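Local coordinates for endoglucanase E (Clostridium thermocellum, PDB 2WAO), which cleaves beta-1,4 bonds within cellulose and, through its carbohydrate esterase domain, binds cello-oligosaccharides and probably removes acetyl groups from plant cell-wall polysaccharides, at residues Ile132-Gly137 with Met172-Gly177. Numbering follows the deposited sequence.
Sequences ITCAYG and MIAWSG. With BGC (beta-D-glucopyranose), chain B; BGC (beta-D-glucopyranose), chain C; FMT (formic acid), chain D.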
# COMPACT_ATOMS: atom_id res chain seq x y z
N ILE A 132 -7.80 -4.89 0.45
CA ILE A 132 -7.94 -4.18 1.70
C ILE A 132 -6.76 -3.20 1.81
O ILE A 132 -6.94 -2.04 2.14
CB ILE A 132 -7.99 -5.15 2.90
CG1 ILE A 132 -9.23 -6.07 2.79
CG2 ILE A 132 -8.13 -4.31 4.24
CD1 ILE A 132 -9.14 -7.34 3.63
N THR A 133 -5.55 -3.66 1.48
CA THR A 133 -4.39 -2.74 1.58
C THR A 133 -4.25 -1.74 0.46
O THR A 133 -3.77 -0.63 0.66
CB THR A 133 -3.07 -3.37 2.23
OG1 THR A 133 -1.82 -2.99 1.62
CG2 THR A 133 -3.21 -4.69 2.68
N CYS A 134 -4.80 -2.09 -0.68
CA CYS A 134 -5.04 -1.13 -1.80
C CYS A 134 -6.07 -0.03 -1.45
O CYS A 134 -6.13 0.99 -2.14
CB CYS A 134 -5.54 -1.91 -3.04
SG CYS A 134 -4.23 -2.91 -3.81
N ALA A 135 -6.88 -0.26 -0.41
CA ALA A 135 -8.01 0.61 -0.04
C ALA A 135 -9.05 0.68 -1.18
O ALA A 135 -9.68 1.73 -1.37
CB ALA A 135 -7.55 2.04 0.31
N TYR A 136 -9.19 -0.42 -1.94
CA TYR A 136 -10.31 -0.62 -2.89
C TYR A 136 -11.62 -0.07 -2.29
O TYR A 136 -12.06 -0.46 -1.18
CB TYR A 136 -10.43 -2.13 -3.12
CG TYR A 136 -11.50 -2.68 -4.06
CD1 TYR A 136 -11.13 -3.58 -5.08
CD2 TYR A 136 -12.86 -2.42 -3.87
CE1 TYR A 136 -12.05 -4.14 -5.90
CE2 TYR A 136 -13.84 -2.98 -4.75
CZ TYR A 136 -13.41 -3.87 -5.71
OH TYR A 136 -14.32 -4.48 -6.55
N GLY A 137 -12.21 0.89 -3.01
CA GLY A 137 -13.59 1.32 -2.70
C GLY A 137 -13.76 2.16 -1.44
O GLY A 137 -14.91 2.41 -1.03
N MET A 172 3.70 -0.21 -0.31
CA MET A 172 2.44 -0.97 -0.29
C MET A 172 2.37 -1.96 -1.46
O MET A 172 1.92 -1.62 -2.57
CB MET A 172 1.21 -0.04 -0.26
CG MET A 172 1.15 0.90 0.96
SD MET A 172 -0.07 2.24 0.83
CE MET A 172 -1.67 1.39 0.97
N ILE A 173 2.79 -3.18 -1.17
CA ILE A 173 2.90 -4.20 -2.20
C ILE A 173 1.60 -5.00 -2.20
O ILE A 173 1.48 -6.04 -1.55
CB ILE A 173 4.19 -5.06 -2.03
CG1 ILE A 173 5.43 -4.14 -1.88
CG2 ILE A 173 4.32 -5.99 -3.23
CD1 ILE A 173 5.54 -3.04 -3.00
N ALA A 174 0.62 -4.47 -2.94
CA ALA A 174 -0.76 -4.98 -2.79
C ALA A 174 -1.44 -4.99 -4.14
O ALA A 174 -1.20 -4.13 -4.98
CB ALA A 174 -1.51 -4.13 -1.81
N TRP A 175 -2.32 -5.95 -4.33
CA TRP A 175 -2.98 -6.16 -5.64
C TRP A 175 -4.37 -6.66 -5.34
O TRP A 175 -4.54 -7.68 -4.66
CB TRP A 175 -2.19 -7.23 -6.41
CG TRP A 175 -2.60 -7.33 -7.86
CD1 TRP A 175 -3.71 -7.95 -8.35
CD2 TRP A 175 -1.86 -6.83 -8.98
NE1 TRP A 175 -3.72 -7.86 -9.75
CE2 TRP A 175 -2.59 -7.18 -10.15
CE3 TRP A 175 -0.65 -6.10 -9.12
CZ2 TRP A 175 -2.17 -6.81 -11.46
CZ3 TRP A 175 -0.22 -5.74 -10.42
CH2 TRP A 175 -0.97 -6.12 -11.57
N SER A 176 -5.38 -5.92 -5.81
CA SER A 176 -6.79 -6.26 -5.52
C SER A 176 -7.14 -7.67 -6.01
O SER A 176 -6.77 -8.05 -7.13
CB SER A 176 -7.74 -5.23 -6.10
OG SER A 176 -7.85 -4.13 -5.21
N GLY A 177 -7.78 -8.45 -5.15
CA GLY A 177 -8.22 -9.82 -5.47
C GLY A 177 -7.16 -10.91 -5.35
O GLY A 177 -7.47 -12.07 -5.59
C2 BGC B . -15.75 -7.93 -6.17
C3 BGC B . -14.76 -8.30 -7.26
C4 BGC B . -13.33 -8.01 -6.78
C5 BGC B . -13.09 -8.76 -5.45
C6 BGC B . -11.66 -8.64 -4.88
C1 BGC B . -15.38 -8.65 -4.88
O2 BGC B . -17.08 -8.24 -6.61
O3 BGC B . -15.04 -7.53 -8.44
O4 BGC B . -12.61 -8.59 -7.75
O5 BGC B . -14.06 -8.32 -4.50
O6 BGC B . -11.39 -7.27 -4.64
C2 BGC C . -10.61 -8.69 -9.12
C3 BGC C . -9.55 -7.80 -9.79
C4 BGC C . -10.18 -6.55 -10.41
C5 BGC C . -10.94 -5.81 -9.32
C6 BGC C . -11.51 -4.47 -9.81
C1 BGC C . -11.50 -7.83 -8.23
O2 BGC C . -10.02 -9.75 -8.38
O3 BGC C . -8.78 -8.55 -10.71
O4 BGC C . -9.17 -5.70 -10.88
O5 BGC C . -11.97 -6.71 -8.94
O6 BGC C . -12.72 -4.67 -10.49
C FMT D . -8.89 -8.92 -1.22
O1 FMT D . -9.20 -8.69 -2.40
O2 FMT D . -9.42 -8.47 -0.20
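In the active-site cleft of an SGNH-hydrolase fold, Cys134, at the end of the short helix that follows the first parallel strand, packs against Ala174 at the end of a neighbouring strand. Cys134 SG lies beside its own backbone N (chi1 -71°), 3.6 Å from Ala174 CB, a methyl small enough to let the sulfur settle against the strand. Cys134 SG also lies 3.5 Å from Ala174 O, an ordinary van der Waals distance. Ala174 CB meets Thr133 OG1 as well, at 3.6 Å, and this buried hydroxyl finds no polar partner in the model. A Schellman motif with positive phi at Ala135 ends the helix and turns the chain into Tyr136, whose CG, anti to the backbone N (chi1 -180°), starts the ring out past Ser176. The tyrosine ring receives Ser176 OG at its edge, near the ring plane, 3.3 Å from Tyr136 CD1. Glu96 hydrogen-bonds that serine oxygen, while Asp308 takes the tyrosine OH and His310 stacks on the ring. Farther round the same ring, Tyr136 CE1 comes 3.4 Å from O6 of the chain B glucose. Gly177 N donates to O1 of a bound formic acid, probably from the crystallisation liquor, at 3.1 Å along a bent path (138°), consistent with the oxyanion-hole glycine of this family, and also bonds to Ser131 OG. Lacking a side chain, Gly177 lets O2 of the chain C glucose come within 3.4 Å of its CA and adopts positive phi easily. Strand 168-174, outermost in the parallel sheet, pairs with strand 123-129 through Ile173, while helix 158-165 packs against both Thr133 and Met172.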